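PDB 3HPY: catechol 2,3-dioxygenase from Pseudomonas sp. KL28, which probably catalyses the iron(II)-dependent extradiol ring cleavage of catechol by O2 to (2Z,4E)-2-hydroxy-6-oxohexa-2,4-dienoate. Local coordinates for residues F69-L74 against H201-V206; L152-L157 against L214-F219; L173-V178 against L194-K199; V6-H11 against E50-C55. One frame throughout, in Å; residues are numbered along the deposited sequence.

Contact 1: residues F69-L74 against H201-V206. With MCT (4-methylcatechol), chain J.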
# COMPACT_ATOMS: atom_id res chain seq x y z
N PHE C 69 -20.69 25.42 8.70
CA PHE C 69 -19.89 24.76 7.68
C PHE C 69 -19.95 25.59 6.40
O PHE C 69 -21.03 25.81 5.86
CB PHE C 69 -20.44 23.36 7.43
CG PHE C 69 -19.52 22.49 6.61
CD1 PHE C 69 -19.85 22.15 5.31
CD2 PHE C 69 -18.34 22.00 7.16
CE1 PHE C 69 -19.02 21.32 4.56
CE2 PHE C 69 -17.50 21.18 6.42
CZ PHE C 69 -17.84 20.84 5.11
N GLY C 70 -18.79 26.03 5.92
CA GLY C 70 -18.77 26.85 4.72
C GLY C 70 -18.23 26.22 3.45
O GLY C 70 -17.46 25.26 3.50
N PHE C 71 -18.65 26.77 2.31
CA PHE C 71 -18.23 26.30 1.00
C PHE C 71 -17.66 27.45 0.17
O PHE C 71 -18.30 28.50 0.05
CB PHE C 71 -19.42 25.73 0.24
CG PHE C 71 -19.92 24.42 0.76
CD1 PHE C 71 -19.35 23.23 0.33
CD2 PHE C 71 -21.01 24.37 1.62
CE1 PHE C 71 -19.86 22.02 0.74
CE2 PHE C 71 -21.53 23.14 2.04
CZ PHE C 71 -20.95 21.97 1.60
N LYS C 72 -16.48 27.27 -0.41
CA LYS C 72 -15.92 28.33 -1.24
C LYS C 72 -16.58 28.22 -2.61
O LYS C 72 -16.81 27.12 -3.09
CB LYS C 72 -14.40 28.18 -1.38
CG LYS C 72 -13.80 29.28 -2.23
CD LYS C 72 -12.30 29.36 -2.12
CE LYS C 72 -11.76 30.44 -3.03
NZ LYS C 72 -10.31 30.68 -2.78
N VAL C 73 -16.90 29.37 -3.22
CA VAL C 73 -17.52 29.37 -4.55
C VAL C 73 -16.52 29.93 -5.57
O VAL C 73 -15.48 30.46 -5.17
CB VAL C 73 -18.83 30.20 -4.59
CG1 VAL C 73 -19.79 29.72 -3.51
CG2 VAL C 73 -18.51 31.69 -4.42
N LEU C 74 -16.83 29.84 -6.85
CA LEU C 74 -15.89 30.31 -7.87
C LEU C 74 -15.38 31.74 -7.67
O LEU C 74 -14.16 31.95 -7.59
CB LEU C 74 -16.51 30.17 -9.26
CG LEU C 74 -15.55 30.29 -10.46
CD1 LEU C 74 -14.42 29.25 -10.37
CD2 LEU C 74 -16.33 30.07 -11.74
N HIS C 201 -18.45 12.70 -2.64
CA HIS C 201 -19.31 13.63 -1.90
C HIS C 201 -18.55 14.74 -1.20
O HIS C 201 -17.43 14.55 -0.71
CB HIS C 201 -20.18 12.90 -0.88
CG HIS C 201 -19.41 12.32 0.26
ND1 HIS C 201 -18.22 11.66 0.09
CD2 HIS C 201 -19.70 12.26 1.58
CE1 HIS C 201 -17.79 11.22 1.26
NE2 HIS C 201 -18.67 11.56 2.18
N ASP C 202 -19.16 15.91 -1.17
CA ASP C 202 -18.57 17.06 -0.51
C ASP C 202 -19.27 17.25 0.83
O ASP C 202 -18.76 17.92 1.72
CB ASP C 202 -18.70 18.29 -1.40
CG ASP C 202 -17.77 18.23 -2.60
OD1 ASP C 202 -16.58 18.56 -2.46
OD2 ASP C 202 -18.24 17.82 -3.69
N ILE C 203 -20.45 16.64 0.95
CA ILE C 203 -21.23 16.73 2.17
C ILE C 203 -22.33 15.67 2.18
O ILE C 203 -22.79 15.24 1.12
CB ILE C 203 -21.87 18.15 2.31
CG1 ILE C 203 -22.43 18.34 3.72
CG2 ILE C 203 -22.95 18.34 1.26
CD1 ILE C 203 -22.78 19.80 4.04
N ALA C 204 -22.72 15.23 3.37
CA ALA C 204 -23.78 14.22 3.49
C ALA C 204 -24.68 14.54 4.68
O ALA C 204 -24.26 15.24 5.60
CB ALA C 204 -23.17 12.83 3.66
N PHE C 205 -25.91 14.04 4.62
CA PHE C 205 -26.91 14.25 5.67
C PHE C 205 -27.64 12.95 5.99
O PHE C 205 -27.90 12.13 5.10
CB PHE C 205 -27.98 15.28 5.24
CG PHE C 205 -27.47 16.68 5.08
CD1 PHE C 205 -26.92 17.11 3.87
CD2 PHE C 205 -27.55 17.58 6.14
CE1 PHE C 205 -26.46 18.42 3.73
CE2 PHE C 205 -27.09 18.89 6.00
CZ PHE C 205 -26.54 19.31 4.79
N VAL C 206 -27.98 12.78 7.26
CA VAL C 206 -28.71 11.59 7.69
C VAL C 206 -29.93 12.06 8.47
O VAL C 206 -29.83 12.93 9.34
CB VAL C 206 -27.83 10.69 8.57
CG1 VAL C 206 -28.61 9.46 8.99
CG2 VAL C 206 -26.59 10.28 7.81
C1 MCT J . -20.46 6.95 5.12
C2 MCT J . -20.13 7.90 6.10
C3 MCT J . -19.07 8.80 5.85
O3 MCT J . -18.74 9.70 6.78
C4 MCT J . -18.34 8.76 4.63
O4 MCT J . -17.33 9.64 4.41
C5 MCT J . -18.69 7.80 3.64
C6 MCT J . -19.75 6.90 3.90
C MCT J . -21.58 5.99 5.38
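The two backbones stay well apart, with CA of Phe69 9.8 Å from CA of Ile203 and CA of Phe71 9.4 Å from CA of Asp202, so the gap is bridged mainly by side chains, and no hydrogen bond crosses it. Phe69 and Phe71, two apart on strand 65-73, both direct their CB toward 201-206. Phe69 carries its ring anti to the backbone N (chi1 -168°), whereas Phe71 carries it anti to the carbonyl carbon (chi1 -72°), and the two rings converge on one methyl group. Ile203 CD1 lies 3.7 Å from Phe71 CZ, near the plane of that ring at its edge, and 4.0 Å from Phe69 CD1. Ile203 suits the place because its CG1 branch, extended anti to the backbone N, is long enough to reach both rings. The contact joins the sheets of the N-terminal and C-terminal halves, each related to the VOC (glyoxalase) fold, and Pro9 of strand 9-16 packs against the same two phenylalanines. Asp202 and Ile203 form a classic beta bulge opposite Leu194. The carboxylate of Asp202 is held by Cys196 N, Ser197 OG and Lys199 NZ, but the buried backbone O of Asp202 has no polar partner in the model. Just before the bulge, His201 turns to the substrate pocket, where NE2 makes a weak, bent hydrogen bond of 3.2 Å (132°) to O4 of 4-methylcatechol, O4 lying in the imidazole plane at the ring edge.

Contact 2: residues L152-L157 against L214-F219; sequences LDHCLL and LHHCSF. With FE (Fe (III) ion), chain I; MCT (4-methylcatechol), chain J.
Strands 152-157 and 214-219 run antiparallel, their axes at 170°, and five backbone hydrogen bonds, one of them weak, join them around two classic beta bulges. At the first, Asp153 and His154 both face Ser218: Asp153 N donates to Ser218 O, and Ser218 N returns a nearly straight bond of 2.7 Å to His154 O. At the second, His215 and His216 face Leu156. Leu156 O accepts from His215 N at 3.0 Å and only weakly from His216 N at 3.4 Å, while Leu156 N gives a good 2.8 Å bond to His216 O. His154, Leu156, His216 and Ser218 share one face of the sheet, the one lining the active site. Both histidines set CG in the crowded position between backbone N and carbonyl carbon (chi1 61° for His154, 73° for His216), which brings NE2 of His154 and NE2 of His216 each to 2.4 Å from the iron. The far nitrogen of His154, ND1, donates 2.7 Å to the anti lone pair of Asp153 OD2, fixing the ring's rotation. Ser218 CB sits over one face of that ring in a CH-pi contact, and its OG is hydrogen-bonded to Glu267. Small Ser218 suits this tight spot; Leu156, forked, sets CD1 against His216 and CD2 against His215 CB. With Glu267 the two histidines complete the facial triad of two histidines and one carboxylate known from extradiol dioxygenases, and O3 and O4 of 4-methylcatechol chelate the same iron. The Asp153 bond commits ND1 as donor, leaving NE2 for the metal, and the nearby carboxylate would probably make His154 a more electron-rich ligand.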
# COMPACT_ATOMS: atom_id res chain seq x y z
N LEU C 152 -9.88 19.08 3.76
CA LEU C 152 -11.14 18.93 4.49
C LEU C 152 -12.00 18.34 3.37
O LEU C 152 -12.35 19.03 2.42
CB LEU C 152 -11.68 20.30 4.91
CG LEU C 152 -13.12 20.37 5.43
CD1 LEU C 152 -13.19 19.70 6.80
CD2 LEU C 152 -13.60 21.83 5.53
N ASP C 153 -12.30 17.04 3.45
CA ASP C 153 -13.06 16.38 2.40
C ASP C 153 -14.56 16.65 2.42
O ASP C 153 -15.17 16.85 1.37
CB ASP C 153 -12.87 14.86 2.48
CG ASP C 153 -13.17 14.18 1.18
OD1 ASP C 153 -12.35 14.32 0.24
OD2 ASP C 153 -14.23 13.52 1.08
N HIS C 154 -15.13 16.65 3.62
CA HIS C 154 -16.56 16.87 3.79
C HIS C 154 -16.91 16.77 5.26
O HIS C 154 -16.04 16.79 6.13
CB HIS C 154 -17.35 15.80 3.05
CG HIS C 154 -17.09 14.41 3.53
ND1 HIS C 154 -16.00 13.67 3.12
CD2 HIS C 154 -17.78 13.61 4.38
CE1 HIS C 154 -16.04 12.48 3.68
NE2 HIS C 154 -17.10 12.42 4.45
N CYS C 155 -18.21 16.66 5.52
CA CYS C 155 -18.72 16.51 6.87
C CYS C 155 -20.07 15.82 6.72
O CYS C 155 -20.65 15.82 5.63
CB CYS C 155 -18.89 17.86 7.58
SG CYS C 155 -20.31 18.86 7.03
N LEU C 156 -20.54 15.20 7.79
CA LEU C 156 -21.82 14.52 7.75
C LEU C 156 -22.67 15.13 8.86
O LEU C 156 -22.29 15.09 10.03
CB LEU C 156 -21.62 13.02 7.98
CG LEU C 156 -22.78 12.06 7.69
CD1 LEU C 156 -22.28 10.63 7.75
CD2 LEU C 156 -23.89 12.27 8.71
N LEU C 157 -23.80 15.71 8.47
CA LEU C 157 -24.70 16.34 9.42
C LEU C 157 -25.93 15.50 9.69
O LEU C 157 -26.40 14.75 8.83
CB LEU C 157 -25.15 17.71 8.92
CG LEU C 157 -24.09 18.75 8.55
CD1 LEU C 157 -22.88 18.63 9.47
CD2 LEU C 157 -23.71 18.57 7.11
N LEU C 214 -23.87 17.34 14.65
CA LEU C 214 -22.68 17.11 13.85
C LEU C 214 -22.21 15.68 14.04
O LEU C 214 -21.81 15.30 15.14
CB LEU C 214 -21.58 18.08 14.26
CG LEU C 214 -20.16 17.95 13.69
CD1 LEU C 214 -19.36 17.00 14.55
CD2 LEU C 214 -20.21 17.47 12.25
N HIS C 215 -22.28 14.87 12.99
CA HIS C 215 -21.82 13.49 13.10
C HIS C 215 -20.29 13.51 13.06
O HIS C 215 -19.63 12.95 13.94
CB HIS C 215 -22.35 12.62 11.96
CG HIS C 215 -22.12 11.15 12.18
ND1 HIS C 215 -23.06 10.33 12.76
CD2 HIS C 215 -21.04 10.37 11.95
CE1 HIS C 215 -22.57 9.11 12.87
NE2 HIS C 215 -21.34 9.11 12.39
N HIS C 216 -19.73 14.16 12.05
CA HIS C 216 -18.28 14.24 11.93
C HIS C 216 -17.83 15.08 10.75
O HIS C 216 -18.56 15.25 9.78
CB HIS C 216 -17.68 12.85 11.76
CG HIS C 216 -17.93 12.24 10.42
ND1 HIS C 216 -19.00 11.42 10.16
CD2 HIS C 216 -17.23 12.32 9.26
CE1 HIS C 216 -18.96 11.01 8.91
NE2 HIS C 216 -17.89 11.55 8.34
N CYS C 217 -16.61 15.61 10.85
CA CYS C 217 -15.99 16.36 9.77
C CYS C 217 -14.96 15.36 9.24
O CYS C 217 -14.36 14.63 10.02
CB CYS C 217 -15.27 17.61 10.29
SG CYS C 217 -16.35 19.06 10.55
N SER C 218 -14.75 15.32 7.93
CA SER C 218 -13.81 14.35 7.38
C SER C 218 -12.58 14.91 6.68
O SER C 218 -12.64 15.94 5.99
CB SER C 218 -14.53 13.41 6.42
OG SER C 218 -13.61 12.47 5.89
N PHE C 219 -11.47 14.20 6.86
CA PHE C 219 -10.19 14.59 6.28
C PHE C 219 -9.68 13.53 5.32
O PHE C 219 -9.74 12.32 5.60
CB PHE C 219 -9.18 14.85 7.40
CG PHE C 219 -9.58 15.97 8.32
CD1 PHE C 219 -10.49 15.76 9.35
CD2 PHE C 219 -9.07 17.25 8.14
CE1 PHE C 219 -10.90 16.80 10.18
CE2 PHE C 219 -9.46 18.31 8.95
CZ PHE C 219 -10.38 18.08 9.98
FE FE I . -17.37 10.79 6.18
C1 MCT J . -20.46 6.95 5.12
C2 MCT J . -20.13 7.90 6.10
C3 MCT J . -19.07 8.80 5.85
O3 MCT J . -18.74 9.70 6.78
C4 MCT J . -18.34 8.76 4.63
O4 MCT J . -17.33 9.64 4.41
C5 MCT J . -18.69 7.80 3.64
C6 MCT J . -19.75 6.90 3.90
C MCT J . -21.58 5.99 5.38

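Contact 3: residues L173-V178 against L194-K199; sequences LGFYLV and LSCSHK
Backbone hydrogen bonds tie the segments at one antiparallel hydrogen-bonded pair: Tyr176 N donates 3.0 Å to Ser195 O, and Ser195 N donates 3.1 Å to Tyr176 O, both donors lying in the plane of the carbonyl they meet. Leu177 and Leu194 follow as a non-hydrogen-bonded pair. A third bond comes from a side chain. Tyr176 leaves the backbone in the crowded position (chi1 70°), so its ring runs along the loop beyond Ser195 and OH reaches Ser197 O at 3.0 Å, the carbonyl oxygen lying at the ring edge; tyrosine has just the length for it. This is the open end of the beta hairpin made by strands 176-182 and 189-195, entered after helix 162-171 through Gly174, whose positive phi (71°) is easy for a residue without CB. Beyond the hairpin two consecutive ST turns fold the loop: Ser195 OG accepts from Ser197 N at 3.1 Å, and Ser197 OG, also hydrogen-bonded to Asp202 OD2, from Lys199 N at 3.2 Å. Apolar contacts lie on both sides of the pair. Cys196 CB sits above the centre of the Phe175 ring, 3.5 Å from its centroid, a CH-pi contact, with SG oblique to the same ring. Val178 CG2 presses on Ser195 CB at 3.5 Å, a tight pair that the small serine suits. Farther along the loop, His198 stacks on His198 of the second subunit, and Lys199 NZ turns inward to Asp153 O and Asp202.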
# COMPACT_ATOMS: atom_id res chain seq x y z
N LEU C 173 -27.89 24.93 -4.95
CA LEU C 173 -26.43 24.96 -4.85
C LEU C 173 -25.65 24.19 -5.92
O LEU C 173 -24.42 24.09 -5.85
CB LEU C 173 -25.98 24.46 -3.47
CG LEU C 173 -26.28 25.33 -2.24
CD1 LEU C 173 -25.99 26.79 -2.58
CD2 LEU C 173 -27.72 25.17 -1.83
N GLY C 174 -26.36 23.63 -6.89
CA GLY C 174 -25.70 22.90 -7.94
C GLY C 174 -25.10 21.57 -7.52
O GLY C 174 -24.12 21.10 -8.10
N PHE C 175 -25.68 20.95 -6.49
CA PHE C 175 -25.19 19.65 -6.05
C PHE C 175 -26.00 18.56 -6.73
O PHE C 175 -26.98 18.85 -7.43
CB PHE C 175 -25.31 19.50 -4.53
CG PHE C 175 -24.28 20.25 -3.76
CD1 PHE C 175 -24.18 21.64 -3.85
CD2 PHE C 175 -23.39 19.57 -2.94
CE1 PHE C 175 -23.22 22.33 -3.12
CE2 PHE C 175 -22.42 20.25 -2.21
CZ PHE C 175 -22.33 21.63 -2.29
N TYR C 176 -25.58 17.32 -6.55
CA TYR C 176 -26.29 16.18 -7.14
C TYR C 176 -26.07 14.95 -6.28
O TYR C 176 -25.02 14.80 -5.66
CB TYR C 176 -25.82 15.92 -8.57
CG TYR C 176 -24.41 15.37 -8.73
CD1 TYR C 176 -24.20 14.01 -8.99
CD2 TYR C 176 -23.31 16.22 -8.67
CE1 TYR C 176 -22.91 13.52 -9.19
CE2 TYR C 176 -22.02 15.73 -8.88
CZ TYR C 176 -21.83 14.39 -9.14
OH TYR C 176 -20.55 13.91 -9.36
N LEU C 177 -27.07 14.08 -6.25
CA LEU C 177 -27.02 12.86 -5.45
C LEU C 177 -26.06 11.83 -6.00
O LEU C 177 -26.18 11.40 -7.15
CB LEU C 177 -28.41 12.22 -5.37
CG LEU C 177 -28.96 11.88 -3.99
CD1 LEU C 177 -30.23 11.05 -4.12
CD2 LEU C 177 -27.93 11.14 -3.18
N VAL C 178 -25.10 11.41 -5.18
CA VAL C 178 -24.16 10.40 -5.62
C VAL C 178 -24.65 9.08 -5.07
O VAL C 178 -24.71 8.08 -5.79
CB VAL C 178 -22.72 10.68 -5.12
CG1 VAL C 178 -21.80 9.62 -5.65
CG2 VAL C 178 -22.26 12.07 -5.56
N LEU C 194 -24.07 14.05 -1.16
CA LEU C 194 -24.05 15.02 -2.25
C LEU C 194 -22.66 15.49 -2.72
O LEU C 194 -21.74 15.66 -1.93
CB LEU C 194 -24.87 16.25 -1.83
CG LEU C 194 -26.26 15.99 -1.22
CD1 LEU C 194 -26.73 17.25 -0.51
CD2 LEU C 194 -27.25 15.57 -2.31
N SER C 195 -22.54 15.73 -4.03
CA SER C 195 -21.29 16.21 -4.61
C SER C 195 -21.55 17.48 -5.42
O SER C 195 -22.62 17.65 -5.99
CB SER C 195 -20.67 15.14 -5.53
OG SER C 195 -19.51 15.61 -6.22
N CYS C 196 -20.58 18.39 -5.43
CA CYS C 196 -20.67 19.62 -6.21
C CYS C 196 -19.43 19.62 -7.08
O CYS C 196 -18.92 20.68 -7.46
CB CYS C 196 -20.69 20.85 -5.30
SG CYS C 196 -19.25 21.04 -4.21
N SER C 197 -18.95 18.42 -7.39
CA SER C 197 -17.71 18.23 -8.15
C SER C 197 -17.69 16.79 -8.67
O SER C 197 -18.75 16.23 -8.95
CB SER C 197 -16.53 18.45 -7.20
OG SER C 197 -16.57 17.49 -6.14
N HIS C 198 -16.51 16.18 -8.83
CA HIS C 198 -16.49 14.78 -9.24
C HIS C 198 -15.98 13.87 -8.11
O HIS C 198 -15.51 12.75 -8.33
CB HIS C 198 -15.70 14.53 -10.55
CG HIS C 198 -14.26 14.93 -10.50
ND1 HIS C 198 -13.79 16.09 -11.08
CD2 HIS C 198 -13.19 14.32 -9.95
CE1 HIS C 198 -12.49 16.18 -10.88
NE2 HIS C 198 -12.09 15.12 -10.19
N LYS C 199 -16.11 14.37 -6.88
CA LYS C 199 -15.73 13.60 -5.69
C LYS C 199 -16.99 12.80 -5.31
O LYS C 199 -18.11 13.19 -5.67
CB LYS C 199 -15.35 14.53 -4.53
CG LYS C 199 -14.07 15.32 -4.71
CD LYS C 199 -13.95 16.46 -3.71
CE LYS C 199 -14.01 15.97 -2.27
NZ LYS C 199 -14.10 17.08 -1.29

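Contact 4: residues V6-H11 against E50-C55; sequences VLRPGH and ERDHSC
Arg8 and Asp52 make the one polar bond between 6-11 and 50-55, a salt bridge in which NH2 of Arg8 lies 3.0 Å from Asp52 OD2. The oxygen lies near the guanidinium plane, but the arginine meets it from above the carboxylate plane, the two flat groups being turned 40° from each other; the N-H...O angle of 134° marks a bent bond. Farther along, the backbones touch directly through CA-H...O contacts. Cys55 CA approaches Gly10 O at 3.2 Å, fairly straight (156° at H), and His11 CA approaches Cys55 O at 3.0 Å. CB of Cys55 rests 3.6 Å from Gly10 O, and the backbones come so close that CA of His11 and CA of Cys55 are 3.8 Å apart. Gly10 O and Ser54 O, both acceptors, lie near each other, and Ser54 O is satisfied by Lys124 NZ, which also bonds His11 ND1. The contact sits where the chain turns a corner at Arg8 and enters strand 9-16 of the N-terminal, VOC-type sheet, against the loop that leads into the neighbouring strand 56-60. Two classic beta bulges lie in 6-11 where it pairs with strand 65-73: Leu7 and Arg8 face Lys72, Gly10 and His11 face Gly70. Lys72 NZ is a second partner for Asp52 OD2. Outermost, the Arg8 guanidinium pairs most strongly with Asp278 of the second subunit and makes a cation-pi contact with Tyr276 of that subunit, a cluster of charge for which a long, planar cation is well suited.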
# COMPACT_ATOMS: atom_id res chain seq x y z
N VAL C 6 -20.39 26.33 -6.59
CA VAL C 6 -19.83 25.87 -5.32
C VAL C 6 -18.70 24.89 -5.65
O VAL C 6 -18.93 23.84 -6.24
CB VAL C 6 -20.90 25.15 -4.47
CG1 VAL C 6 -20.30 24.73 -3.14
CG2 VAL C 6 -22.09 26.07 -4.27
N LEU C 7 -17.48 25.25 -5.27
CA LEU C 7 -16.32 24.44 -5.59
C LEU C 7 -15.99 23.31 -4.63
O LEU C 7 -15.85 22.16 -5.04
CB LEU C 7 -15.09 25.33 -5.73
CG LEU C 7 -15.11 26.46 -6.75
CD1 LEU C 7 -13.79 27.21 -6.73
CD2 LEU C 7 -15.39 25.89 -8.14
N ARG C 8 -15.89 23.65 -3.35
CA ARG C 8 -15.49 22.67 -2.35
C ARG C 8 -15.81 23.11 -0.92
O ARG C 8 -16.17 24.26 -0.69
CB ARG C 8 -13.96 22.46 -2.46
CG ARG C 8 -13.16 23.79 -2.65
CD ARG C 8 -11.76 23.74 -2.00
NE ARG C 8 -10.99 24.99 -1.89
CZ ARG C 8 -10.72 25.84 -2.89
NH1 ARG C 8 -11.15 25.61 -4.11
NH2 ARG C 8 -9.95 26.90 -2.67
N PRO C 9 -15.71 22.18 0.04
CA PRO C 9 -15.97 22.56 1.44
C PRO C 9 -14.84 23.53 1.77
O PRO C 9 -13.68 23.22 1.49
CB PRO C 9 -15.81 21.24 2.19
CG PRO C 9 -16.27 20.22 1.20
CD PRO C 9 -15.77 20.72 -0.14
N GLY C 10 -15.17 24.69 2.34
CA GLY C 10 -14.14 25.67 2.65
C GLY C 10 -13.65 25.66 4.09
O GLY C 10 -12.45 25.83 4.34
N HIS C 11 -14.55 25.45 5.04
CA HIS C 11 -14.15 25.44 6.44
C HIS C 11 -15.24 24.91 7.37
O HIS C 11 -16.43 24.94 7.05
CB HIS C 11 -13.73 26.86 6.85
CG HIS C 11 -14.81 27.89 6.70
ND1 HIS C 11 -14.54 29.20 6.37
CD2 HIS C 11 -16.15 27.81 6.87
CE1 HIS C 11 -15.67 29.88 6.35
NE2 HIS C 11 -16.66 29.06 6.64
N GLU C 50 -3.46 22.01 1.42
CA GLU C 50 -4.41 22.97 0.86
C GLU C 50 -3.65 24.25 0.64
O GLU C 50 -2.52 24.37 1.10
CB GLU C 50 -5.57 23.24 1.82
CG GLU C 50 -6.32 22.00 2.23
CD GLU C 50 -7.36 22.27 3.31
OE1 GLU C 50 -7.02 22.96 4.30
OE2 GLU C 50 -8.50 21.78 3.16
N ARG C 51 -4.25 25.21 -0.06
CA ARG C 51 -3.56 26.47 -0.31
C ARG C 51 -4.16 27.66 0.45
O ARG C 51 -3.46 28.64 0.71
CB ARG C 51 -3.54 26.77 -1.82
CG ARG C 51 -2.95 25.62 -2.62
CD ARG C 51 -2.53 26.03 -4.01
NE ARG C 51 -2.08 24.86 -4.76
CZ ARG C 51 -1.65 24.90 -6.02
NH1 ARG C 51 -1.61 26.05 -6.67
NH2 ARG C 51 -1.27 23.78 -6.62
N ASP C 52 -5.43 27.55 0.81
CA ASP C 52 -6.12 28.63 1.52
C ASP C 52 -5.83 28.69 3.02
O ASP C 52 -5.54 27.67 3.65
CB ASP C 52 -7.62 28.55 1.24
CG ASP C 52 -7.99 29.03 -0.16
OD1 ASP C 52 -7.10 29.60 -0.85
OD2 ASP C 52 -9.15 28.87 -0.58
N HIS C 53 -5.90 29.90 3.57
CA HIS C 53 -5.60 30.15 4.99
C HIS C 53 -6.11 29.17 6.04
O HIS C 53 -5.36 28.79 6.94
CB HIS C 53 -6.08 31.56 5.36
CG HIS C 53 -5.79 31.94 6.78
ND1 HIS C 53 -6.67 31.72 7.81
CD2 HIS C 53 -4.72 32.55 7.33
CE1 HIS C 53 -6.16 32.18 8.94
NE2 HIS C 53 -4.97 32.69 8.67
N SER C 54 -7.36 28.75 5.92
CA SER C 54 -7.94 27.84 6.90
C SER C 54 -9.06 26.99 6.33
O SER C 54 -9.68 27.36 5.33
CB SER C 54 -8.51 28.66 8.06
OG SER C 54 -9.64 29.40 7.61
N CYS C 55 -9.33 25.87 7.00
CA CYS C 55 -10.40 24.94 6.65
C CYS C 55 -11.02 24.38 7.94
O CYS C 55 -12.09 23.77 7.93
CB CYS C 55 -9.85 23.78 5.82
SG CYS C 55 -8.96 22.53 6.79

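Overall arrangement
All four contacts are buried, but at different depths. Contact 2 lies nearest the chain centre and touches no other chain; contact 3 lies farthest out, and contacts 1, 3 and 4 all reach the second subunit. Contacts 1, 2 and 3 share the C-terminal sheet, in which 201-206 runs beside both 152-157 and 194-199. Contacts 1 and 4 share the N-terminal sheet, where Gly70 pairs with Gly10 and His11. Chemistry follows place: metal ligands at contact 2, an apolar seam between domains at contact 1, whose His201 also reaches the bound 4-methylcatechol, hairpin and turn hydrogen bonds at contact 3, and charge near the subunit interface at contact 4. Glu50 OE2, bonded to Leu152 N, links contact 4 to contact 2.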